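Local coordinates for periplasmic binding protein (Xylanimonas cellulosilytica, PDB 4MX8) that probably captures a solute, perhaps a ferric siderophore or a related iron-chelate or cobalamin-type ligand, outside the cell membrane and delivers it for import by a transporter, at residues 69-74 with 90-94; 96-102 with 121-125; 183-187 with 234-239. Numbering follows the deposited sequence.

Contact 1: residues 69-74 with 90-94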
ATOM      1  N   GLY A  69      16.404   4.530 -11.114  1.00 38.22           N
ATOM      2  CA  GLY A  69      17.026   3.770 -10.052  1.00 32.73           C
ATOM      3  C   GLY A  69      15.980   3.379  -9.022  1.00 35.02           C
ATOM      4  O   GLY A  69      15.048   4.144  -8.750  1.00 34.33           O
ATOM      5  N   ALA A  70      16.155   2.194  -8.434  1.00 30.35           N
ATOM      6  CA  ALA A  70      15.155   1.600  -7.562  1.00 25.49           C
ATOM      7  C   ALA A  70      15.762   0.404  -6.855  1.00 35.38           C
ATOM      8  O   ALA A  70      16.734  -0.194  -7.341  1.00 35.06           O
ATOM      9  CB  ALA A  70      13.946   1.155  -8.382  1.00 25.76           C
ATOM     10  N   PRO A  71      15.189   0.039  -5.705  1.00 27.78           N
ATOM     11  CA  PRO A  71      15.570  -1.232  -5.083  1.00 33.02           C
ATOM     12  C   PRO A  71      15.083  -2.383  -5.962  1.00 35.34           C
ATOM     13  O   PRO A  71      13.981  -2.889  -5.734  1.00 30.86           O
ATOM     14  CB  PRO A  71      14.800  -1.212  -3.764  1.00 25.88           C
ATOM     15  CG  PRO A  71      13.667  -0.248  -3.998  1.00 22.38           C
ATOM     16  CD  PRO A  71      14.215   0.789  -4.898  1.00 22.77           C
ATOM     17  N   LEU A  72      15.886  -2.780  -6.951  1.00 37.34           N
ATOM     18  CA  LEU A  72      15.411  -3.672  -8.015  1.00 36.41           C
ATOM     19  C   LEU A  72      14.863  -4.993  -7.509  1.00 40.36           C
ATOM     20  O   LEU A  72      13.849  -5.475  -8.020  1.00 45.12           O
ATOM     21  CB  LEU A  72      16.504  -3.915  -9.056  1.00 32.07           C
ATOM     22  CG  LEU A  72      16.991  -2.607  -9.658  1.00 32.11           C
ATOM     23  CD1 LEU A  72      18.268  -2.831 -10.366  1.00 34.53           C
ATOM     24  CD2 LEU A  72      15.966  -2.031 -10.605  1.00 33.69           C
ATOM     25  N   ASP A  73      15.519  -5.564  -6.499  1.00 38.02           N
ATOM     26  CA  ASP A  73      15.133  -6.879  -5.991  1.00 42.76           C
ATOM     27  C   ASP A  73      13.752  -6.867  -5.347  1.00 38.81           C
ATOM     28  O   ASP A  73      13.238  -7.926  -4.987  1.00 54.84           O
ATOM     29  CB  ASP A  73      16.149  -7.413  -4.973  1.00 59.50           C
ATOM     30  CG  ASP A  73      17.518  -7.672  -5.573  1.00 73.77           C
ATOM     31  OD1 ASP A  73      17.590  -8.083  -6.758  1.00 75.23           O
ATOM     32  OD2 ASP A  73      18.520  -7.475  -4.839  1.00 72.45           O
ATOM     33  N   SER A  74      13.165  -5.678  -5.201  1.00 32.13           N
ATOM     34  CA  SER A  74      11.866  -5.506  -4.533  1.00 33.12           C
ATOM     35  C   SER A  74      10.748  -5.050  -5.471  1.00 36.99           C
ATOM     36  O   SER A  74       9.583  -5.034  -5.082  1.00 50.49           O
ATOM     37  CB  SER A  74      11.962  -4.486  -3.385  1.00 27.79           C
ATOM     38  OG  SER A  74      13.098  -4.711  -2.574  1.00 40.94           O
ATOM     39  N   ALA A  90      19.343   0.884  -6.320  1.00 40.38           N
ATOM     40  CA  ALA A  90      19.549   1.991  -5.377  1.00 39.88           C
ATOM     41  C   ALA A  90      19.678   1.549  -3.933  1.00 41.22           C
ATOM     42  O   ALA A  90      20.002   2.360  -3.067  1.00 51.38           O
ATOM     43  CB  ALA A  90      18.422   3.000  -5.489  1.00 34.30           C
ATOM     44  N   GLY A  91      19.394   0.278  -3.668  1.00 37.22           N
ATOM     45  CA  GLY A  91      19.371  -0.206  -2.298  1.00 31.00           C
ATOM     46  C   GLY A  91      18.314  -1.271  -2.078  1.00 32.33           C
ATOM     47  O   GLY A  91      18.191  -2.192  -2.886  1.00 37.99           O
ATOM     48  N   THR A  92      17.573  -1.151  -0.977  1.00 28.08           N
ATOM     49  CA  THR A  92      16.404  -1.996  -0.713  1.00 35.79           C
ATOM     50  C   THR A  92      15.270  -1.088  -0.253  1.00 37.68           C
ATOM     51  O   THR A  92      15.423   0.128  -0.249  1.00 39.99           O
ATOM     52  CB  THR A  92      16.661  -2.991   0.398  1.00 24.35           C
ATOM     53  OG1 THR A  92      16.794  -2.262   1.621  1.00 32.62           O
ATOM     54  CG2 THR A  92      17.922  -3.806   0.122  1.00 26.13           C
ATOM     55  N   LEU A  93      14.146  -1.672   0.158  1.00 21.80           N
ATOM     56  CA  LEU A  93      12.989  -0.874   0.570  1.00 20.64           C
ATOM     57  C   LEU A  93      13.273  -0.063   1.832  1.00 31.48           C
ATOM     58  O   LEU A  93      12.523   0.845   2.162  1.00 30.19           O
ATOM     59  CB  LEU A  93      11.785  -1.773   0.832  1.00 24.57           C
ATOM     60  CG  LEU A  93      11.233  -2.537  -0.372  1.00 23.33           C
ATOM     61  CD1 LEU A  93      10.102  -3.463   0.043  1.00 22.12           C
ATOM     62  CD2 LEU A  93      10.781  -1.548  -1.428  1.00 23.61           C
ATOM     63  N   PHE A  94      14.361  -0.405   2.522  1.00 26.34           N
ATOM     64  CA  PHE A  94      14.670   0.137   3.838  1.00 21.65           C
ATOM     65  C   PHE A  94      15.978   0.916   3.876  1.00 29.93           C
ATOM     66  O   PHE A  94      16.251   1.639   4.844  1.00 35.75           O
ATOM     67  CB  PHE A  94      14.842  -0.997   4.837  1.00 21.91           C
ATOM     68  CG  PHE A  94      13.601  -1.760   5.132  1.00 22.00           C
ATOM     69  CD1 PHE A  94      12.615  -1.230   5.934  1.00 26.18           C
ATOM     70  CD2 PHE A  94      13.444  -3.041   4.660  1.00 23.91           C
ATOM     71  CE1 PHE A  94      11.474  -1.966   6.233  1.00 40.29           C
ATOM     72  CE2 PHE A  94      12.308  -3.781   4.963  1.00 31.54           C
ATOM     73  CZ  PHE A  94      11.325  -3.247   5.747  1.00 31.38           C
TER
HETATM   74  O   HOH W   1      16.543  -4.645  -3.641  1.00 51.50           O
HETATM   75  O   HOH W   2      13.605  -4.350   0.585  1.00 34.79           O
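A single direct hydrogen bond joins residues 69-74 to 90-94, helped by two bridging waters, although both segments leave neighbouring parallel strands. The direct bond runs from A90 N to A70 O at 3.0 Å and is nearly straight, extending the pairing of strands 67-70 and 87-89 by one step. Beyond it the chain turns at P71, the centre of an inverse gamma turn, and the strand pattern gives way to packing. P71 CB lies 3.5 Å from T92 CA, P71 CG meets L93 CD2 at 4.1 Å, and P71 CA makes a CA-H...O contact with G91 O at 3.6 Å. G91 has a positive phi near 145°, at which a CB would collide with the carbonyl oxygen of A90. Further out, S74 OG rests 3.6 Å from L93 CG. One water takes a 2.8 Å hydrogen bond from L93 N and is hydrogen-bonded to S74 OG at 3.2 Å; the other donates to G91 O at 3.1 Å and accepts a weak bond from D73 N. P71 also packs on F52 and on M54 of helix 54-62. A parallel strand pair whose chains turn into loops at their C-terminal ends is consistent with the Rossmann-like alpha/beta lobes of this family.

Contact 2: residues 96-102 with 121-125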
ATOM      1  N   ALA A  96      19.504   2.713   1.633  1.00 27.22           N
ATOM      2  CA  ALA A  96      20.026   3.291   0.398  1.00 29.90           C
ATOM      3  C   ALA A  96      21.527   3.057   0.209  1.00 36.56           C
ATOM      4  O   ALA A  96      22.305   3.182   1.154  1.00 54.56           O
ATOM      5  CB  ALA A  96      19.718   4.782   0.362  1.00 34.52           C
ATOM      6  N   ASP A  97      21.920   2.721  -1.017  1.00 40.05           N
ATOM      7  CA  ASP A  97      23.323   2.701  -1.429  1.00 40.89           C
ATOM      8  C   ASP A  97      23.734   4.137  -1.803  1.00 41.41           C
ATOM      9  O   ASP A  97      23.773   4.498  -2.981  1.00 50.24           O
ATOM     10  CB  ASP A  97      23.507   1.740  -2.618  1.00 36.56           C
ATOM     11  CG  ASP A  97      24.973   1.539  -3.008  1.00 56.63           C
ATOM     12  OD1 ASP A  97      25.830   2.375  -2.636  1.00 62.12           O
ATOM     13  OD2 ASP A  97      25.271   0.548  -3.720  1.00 62.94           O
ATOM     14  N   LEU A  98      24.037   4.950  -0.797  1.00 38.62           N
ATOM     15  CA  LEU A  98      24.322   6.367  -1.012  1.00 41.51           C
ATOM     16  C   LEU A  98      25.538   6.642  -1.905  1.00 50.04           C
ATOM     17  O   LEU A  98      25.603   7.698  -2.534  1.00 50.03           O
ATOM     18  CB  LEU A  98      24.460   7.112   0.320  1.00 30.17           C
ATOM     19  CG  LEU A  98      23.206   7.119   1.189  1.00 28.08           C
ATOM     20  CD1 LEU A  98      23.499   7.762   2.507  1.00 31.18           C
ATOM     21  CD2 LEU A  98      22.038   7.841   0.523  1.00 40.68           C
ATOM     22  N   ILE A  99      26.502   5.723  -1.962  1.00 43.32           N
ATOM     23  CA  ILE A  99      27.650   5.959  -2.850  1.00 55.28           C
ATOM     24  C   ILE A  99      27.250   5.715  -4.306  1.00 53.13           C
ATOM     25  O   ILE A  99      27.631   6.471  -5.202  1.00 61.50           O
ATOM     26  CB  ILE A  99      28.968   5.187  -2.464  1.00 50.39           C
ATOM     27  CG1 ILE A  99      28.735   3.687  -2.339  1.00 71.78           C
ATOM     28  CG2 ILE A  99      29.539   5.696  -1.169  1.00 39.65           C
ATOM     29  CD1 ILE A  99      29.955   2.936  -1.834  1.00 77.01           C
ATOM     30  N   ALA A 100      26.466   4.667  -4.530  1.00 40.19           N
ATOM     31  CA  ALA A 100      25.970   4.374  -5.863  1.00 40.18           C
ATOM     32  C   ALA A 100      25.124   5.532  -6.348  1.00 48.59           C
ATOM     33  O   ALA A 100      25.365   6.081  -7.429  1.00 56.26           O
ATOM     34  CB  ALA A 100      25.148   3.115  -5.851  1.00 41.71           C
ATOM     35  N   ILE A 101      24.130   5.890  -5.538  1.00 41.24           N
ATOM     36  CA  ILE A 101      23.203   6.952  -5.893  1.00 40.73           C
ATOM     37  C   ILE A 101      23.926   8.261  -6.198  1.00 43.56           C
ATOM     38  O   ILE A 101      23.680   8.872  -7.237  1.00 45.29           O
ATOM     39  CB  ILE A 101      22.131   7.156  -4.817  1.00 32.77           C
ATOM     40  CG1 ILE A 101      21.307   5.876  -4.672  1.00 37.75           C
ATOM     41  CG2 ILE A 101      21.230   8.317  -5.184  1.00 29.30           C
ATOM     42  CD1 ILE A 101      20.274   5.944  -3.575  1.00 39.61           C
ATOM     43  N   GLU A 102      24.828   8.671  -5.310  1.00 46.36           N
ATOM     44  CA  GLU A 102      25.614   9.889  -5.520  1.00 48.97           C
ATOM     45  C   GLU A 102      26.293   9.867  -6.881  1.00 50.77           C
ATOM     46  O   GLU A 102      26.166  10.818  -7.645  1.00 55.90           O
ATOM     47  CB  GLU A 102      26.654  10.071  -4.413  1.00 59.57           C
ATOM     48  CG  GLU A 102      27.755  11.061  -4.739  1.00 71.55           C
ATOM     49  CD  GLU A 102      27.292  12.505  -4.686  1.00 87.44           C
ATOM     50  OE1 GLU A 102      26.413  12.837  -3.853  1.00 91.71           O
ATOM     51  OE2 GLU A 102      27.818  13.312  -5.482  1.00 94.55           O
ATOM     52  N   ASP A 121      19.346  11.727   4.365  1.00 32.09           N
ATOM     53  CA  ASP A 121      20.561  11.299   3.686  1.00 29.90           C
ATOM     54  C   ASP A 121      20.434  11.476   2.180  1.00 40.18           C
ATOM     55  O   ASP A 121      21.358  11.955   1.519  1.00 40.54           O
ATOM     56  CB  ASP A 121      20.864   9.829   3.980  1.00 38.90           C
ATOM     57  CG  ASP A 121      21.460   9.613   5.356  1.00 52.92           C
ATOM     58  OD1 ASP A 121      21.734  10.629   6.038  1.00 46.29           O
ATOM     59  OD2 ASP A 121      21.662   8.424   5.739  1.00 59.44           O
ATOM     60  N   LEU A 122      19.287  11.069   1.643  1.00 39.00           N
ATOM     61  CA  LEU A 122      19.042  11.177   0.214  1.00 35.52           C
ATOM     62  C   LEU A 122      18.999  12.634  -0.236  1.00 40.48           C
ATOM     63  O   LEU A 122      19.619  13.000  -1.237  1.00 43.05           O
ATOM     64  CB  LEU A 122      17.780  10.430  -0.172  1.00 23.31           C
ATOM     65  CG  LEU A 122      18.025   8.922  -0.084  1.00 22.82           C
ATOM     66  CD1 LEU A 122      16.720   8.136  -0.049  1.00 25.85           C
ATOM     67  CD2 LEU A 122      18.866   8.478  -1.257  1.00 23.92           C
ATOM     68  N   ASN A 123      18.307  13.471   0.524  1.00 31.77           N
ATOM     69  CA  ASN A 123      18.188  14.890   0.189  1.00 30.55           C
ATOM     70  C   ASN A 123      19.541  15.643   0.089  1.00 34.67           C
ATOM     71  O   ASN A 123      19.625  16.693  -0.547  1.00 37.96           O
ATOM     72  CB  ASN A 123      17.237  15.569   1.180  1.00 44.31           C
ATOM     73  CG  ASN A 123      16.761  16.943   0.713  1.00 46.78           C
ATOM     74  OD1 ASN A 123      16.371  17.127  -0.445  1.00 49.11           O
ATOM     75  ND2 ASN A 123      16.782  17.916   1.632  1.00 29.03           N
ATOM     76  N   GLU A 124      20.597  15.094   0.693  1.00 42.78           N
ATOM     77  CA  GLU A 124      21.951  15.658   0.546  1.00 39.63           C
ATOM     78  C   GLU A 124      22.533  15.418  -0.844  1.00 40.23           C
ATOM     79  O   GLU A 124      23.500  16.081  -1.230  1.00 57.95           O
ATOM     80  CB  GLU A 124      22.923  15.089   1.593  1.00 49.43           C
ATOM     81  CG  GLU A 124      22.849  15.741   2.970  1.00 73.69           C
ATOM     82  CD  GLU A 124      23.326  17.190   2.966  1.00 96.81           C
ATOM     83  OE1 GLU A 124      24.521  17.430   2.660  1.00 98.36           O
ATOM     84  OE2 GLU A 124      22.503  18.089   3.269  1.00 98.78           O
ATOM     85  N   ILE A 125      21.940  14.471  -1.579  1.00 35.93           N
ATOM     86  CA  ILE A 125      22.413  14.055  -2.902  1.00 35.33           C
ATOM     87  C   ILE A 125      21.626  14.728  -4.029  1.00 41.47           C
ATOM     88  O   ILE A 125      22.205  15.195  -5.018  1.00 52.01           O
ATOM     89  CB  ILE A 125      22.266  12.550  -3.067  1.00 32.90           C
ATOM     90  CG1 ILE A 125      23.058  11.825  -2.002  1.00 31.44           C
ATOM     91  CG2 ILE A 125      22.734  12.097  -4.426  1.00 40.93           C
ATOM     92  CD1 ILE A 125      22.783  10.328  -2.015  1.00 33.79           C
TER
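This contact is a small apolar interface between two successive helices of an alpha/beta lobe, the start of helix 98-104 and the end of helix 119-123. No hydrogen bond crosses it, and 324 Å² of surface is buried, mainly by aliphatic side chains. I125, just past the second helix, contributes most: its CD1 reaches L98 CD2 at 3.6 Å and I101 CG2 at 4.1 Å, while its CG2 lies 3.8 Å from both E102 CA and E102 OE1. One turn earlier, L122 CD2 meets three partners, with L98 CD2 and I101 CD1 each at 3.7 Å and A96 CB at 4.1 Å. L98 thus bridges both hydrophobic residues of the second segment, and its CD1 also approaches D121 CB at 3.7 Å. The spacing of L98 with I101, and of L122 with I125, is three residues, which brings each pair onto one face of its segment. D97 points the other way and serves as N-cap of the first helix, its OD1 accepting from A100 N at 3.0 Å. F52 touches A96, I101 and L122, and I109 of strand 108-111 meets I101 and L122, so the two helical ends close over the strand that runs between them in sequence.

Contact 3: residues 183-187 with 234-239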
ATOM      1  N   GLY A 183     -18.228  -8.509   7.367  1.00 34.74           N
ATOM      2  CA  GLY A 183     -16.950  -9.060   6.931  1.00 37.56           C
ATOM      3  C   GLY A 183     -15.827  -8.920   7.947  1.00 41.49           C
ATOM      4  O   GLY A 183     -15.924  -8.129   8.884  1.00 43.48           O
ATOM      5  N   LEU A 184     -14.759  -9.691   7.768  1.00 40.13           N
ATOM      6  CA  LEU A 184     -13.567  -9.545   8.599  1.00 33.45           C
ATOM      7  C   LEU A 184     -12.324  -9.692   7.738  1.00 42.02           C
ATOM      8  O   LEU A 184     -12.212 -10.637   6.961  1.00 48.84           O
ATOM      9  CB  LEU A 184     -13.538 -10.587   9.716  1.00 35.16           C
ATOM     10  CG  LEU A 184     -12.310 -10.491  10.617  1.00 40.81           C
ATOM     11  CD1 LEU A 184     -12.383  -9.233  11.455  1.00 35.86           C
ATOM     12  CD2 LEU A 184     -12.151 -11.716  11.488  1.00 37.44           C
ATOM     13  N   GLY A 185     -11.396  -8.751   7.862  1.00 36.16           N
ATOM     14  CA  GLY A 185     -10.126  -8.859   7.177  1.00 30.90           C
ATOM     15  C   GLY A 185      -9.093  -9.507   8.087  1.00 49.88           C
ATOM     16  O   GLY A 185      -8.932  -9.136   9.262  1.00 45.70           O
ATOM     17  N   ILE A 186      -8.393 -10.503   7.562  1.00 43.20           N
ATOM     18  CA  ILE A 186      -7.319 -11.110   8.324  1.00 39.59           C
ATOM     19  C   ILE A 186      -6.018 -11.069   7.550  1.00 46.59           C
ATOM     20  O   ILE A 186      -6.002 -10.963   6.322  1.00 51.78           O
ATOM     21  CB  ILE A 186      -7.611 -12.568   8.767  1.00 34.95           C
ATOM     22  CG1 ILE A 186      -7.906 -13.470   7.570  1.00 34.78           C
ATOM     23  CG2 ILE A 186      -8.739 -12.598   9.760  1.00 39.71           C
ATOM     24  CD1 ILE A 186      -7.858 -14.926   7.913  1.00 36.57           C
HETATM   25  N   MSE A 187      -4.926 -11.149   8.296  1.00 44.54           N
HETATM   26  CA  MSE A 187      -3.605 -11.204   7.718  1.00 41.39           C
HETATM   27  C   MSE A 187      -2.895 -12.412   8.299  1.00 42.40           C
HETATM   28  O   MSE A 187      -2.709 -12.506   9.509  1.00 50.74           O
HETATM   29  CB  MSE A 187      -2.846  -9.929   8.047  1.00 45.38           C
HETATM   30  CG  MSE A 187      -1.620  -9.723   7.193  1.00 50.43           C
HETATM   31 SE   MSE A 187      -0.973  -7.932   7.396  0.76 73.66          SE
HETATM   32  CE  MSE A 187      -2.290  -6.995   6.280  1.00 70.02           C
ATOM     33  N   ILE A 234      -5.421 -13.621  16.722  1.00 61.00           N
ATOM     34  CA  ILE A 234      -6.679 -14.291  17.009  1.00 51.48           C
ATOM     35  C   ILE A 234      -6.582 -15.778  16.667  1.00 57.58           C
ATOM     36  O   ILE A 234      -5.805 -16.176  15.791  1.00 53.48           O
ATOM     37  CB  ILE A 234      -7.860 -13.646  16.240  1.00 45.64           C
ATOM     38  CG1 ILE A 234      -7.672 -13.778  14.736  1.00 43.90           C
ATOM     39  CG2 ILE A 234      -8.020 -12.176  16.605  1.00 45.15           C
ATOM     40  CD1 ILE A 234      -8.874 -13.298  13.951  1.00 41.61           C
ATOM     41  N   SER A 235      -7.368 -16.595  17.367  1.00 56.00           N
ATOM     42  CA  SER A 235      -7.383 -18.034  17.137  1.00 57.96           C
ATOM     43  C   SER A 235      -8.345 -18.368  16.007  1.00 54.84           C
ATOM     44  O   SER A 235      -9.115 -17.516  15.587  1.00 54.73           O
ATOM     45  CB  SER A 235      -7.821 -18.747  18.409  1.00 69.48           C
ATOM     46  OG  SER A 235      -9.077 -18.255  18.845  1.00 76.54           O
ATOM     47  N   PHE A 236      -8.309 -19.602  15.512  1.00 55.07           N
ATOM     48  CA  PHE A 236      -9.321 -20.028  14.553  1.00 52.92           C
ATOM     49  C   PHE A 236     -10.697 -19.967  15.203  1.00 59.56           C
ATOM     50  O   PHE A 236     -11.684 -19.647  14.554  1.00 68.25           O
ATOM     51  CB  PHE A 236      -9.050 -21.439  14.043  1.00 56.64           C
ATOM     52  CG  PHE A 236      -7.761 -21.569  13.299  1.00 64.32           C
ATOM     53  CD1 PHE A 236      -7.537 -20.840  12.145  1.00 70.41           C
ATOM     54  CD2 PHE A 236      -6.775 -22.428  13.744  1.00 59.05           C
ATOM     55  CE1 PHE A 236      -6.339 -20.965  11.451  1.00 69.03           C
ATOM     56  CE2 PHE A 236      -5.589 -22.552  13.057  1.00 56.53           C
ATOM     57  CZ  PHE A 236      -5.368 -21.823  11.912  1.00 57.31           C
ATOM     58  N   GLU A 237     -10.751 -20.259  16.497  1.00 64.53           N
ATOM     59  CA  GLU A 237     -12.001 -20.198  17.245  1.00 61.06           C
ATOM     60  C   GLU A 237     -12.645 -18.799  17.240  1.00 63.41           C
ATOM     61  O   GLU A 237     -13.865 -18.673  17.338  1.00 62.23           O
ATOM     62  CB  GLU A 237     -11.788 -20.690  18.675  1.00 58.52           C
ATOM     63  CG  GLU A 237     -11.476 -22.172  18.786  1.00 64.71           C
ATOM     64  CD  GLU A 237      -9.989 -22.464  18.745  1.00 83.09           C
ATOM     65  OE1 GLU A 237      -9.581 -23.577  19.155  1.00 85.50           O
ATOM     66  OE2 GLU A 237      -9.224 -21.578  18.306  1.00 88.38           O
ATOM     67  N   PHE A 238     -11.821 -17.761  17.121  1.00 64.11           N
ATOM     68  CA  PHE A 238     -12.307 -16.390  16.989  1.00 56.26           C
ATOM     69  C   PHE A 238     -13.177 -16.268  15.745  1.00 53.86           C
ATOM     70  O   PHE A 238     -14.241 -15.650  15.785  1.00 56.46           O
ATOM     71  CB  PHE A 238     -11.118 -15.416  16.912  1.00 54.79           C
ATOM     72  CG  PHE A 238     -11.504 -13.954  16.855  1.00 54.79           C
ATOM     73  CD1 PHE A 238     -11.843 -13.347  15.645  1.00 57.28           C
ATOM     74  CD2 PHE A 238     -11.491 -13.174  18.008  1.00 52.62           C
ATOM     75  CE1 PHE A 238     -12.192 -11.998  15.584  1.00 43.38           C
ATOM     76  CE2 PHE A 238     -11.830 -11.821  17.953  1.00 50.98           C
ATOM     77  CZ  PHE A 238     -12.181 -11.239  16.735  1.00 47.55           C
ATOM     78  N   LEU A 239     -12.719 -16.851  14.638  1.00 54.00           N
ATOM     79  CA  LEU A 239     -13.471 -16.780  13.387  1.00 49.51           C
ATOM     80  C   LEU A 239     -14.820 -17.425  13.593  1.00 55.71           C
ATOM     81  O   LEU A 239     -15.847 -16.847  13.254  1.00 52.10           O
ATOM     82  CB  LEU A 239     -12.736 -17.481  12.254  1.00 44.18           C
ATOM     83  CG  LEU A 239     -11.421 -16.832  11.865  1.00 47.20           C
ATOM     84  CD1 LEU A 239     -10.780 -17.601  10.735  1.00 51.43           C
ATOM     85  CD2 LEU A 239     -11.672 -15.406  11.470  1.00 40.66           C
TER
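L184, I186 and L239 supply most of the 150 Å² buried where strand 183-189 faces the start of helix 236-242. The closest approach, 3.7 Å, is between L184 CD2 and L239 CD2. The same methyl of L184 also lies 4.1 Å from F238 CE1, meeting the phenyl ring at its edge, and 4.4 Å from I234 CD1. Two residues along the strand, I186 projects from the same sheet face, and its CG2 touches I234 CD1 at 4.3 Å and L239 CD2 at 4.4 Å. The backbones stay well apart, with CA atoms of L184 and L239 separated by 8.7 Å, so only side chains meet. At the helix start, S235 OG accepts from F238 N at 3.3 Å as an N-cap. L247 of the adjacent parallel strand and L193 of the antiparallel one extend the apolar layer around I186 and L239. The result is a helix packed on one face of a mixed sheet, consistent with the alpha/beta lobes of this binding-protein family.

Overall arrangement
Contacts 1 and 2 form one continuous region, with centres 12 Å apart: A90 O of contact 1 lies 2.8 Å from D97 N of contact 2, a probable hydrogen bond, and 3.6 Å from I101 CD1. F52 packs against both. Contact 3 stands apart, its centre 33 Å from that of contact 1 and 43 Å from that of contact 2, with nearest atoms about 13 and 24 Å away; contacts 2 and 3 lie on opposite sides of the chain's centre. This spread agrees with the two-lobed build of the family, in which ligand is held in the cleft between lobes joined by a long helix, probably helix 155-179 here.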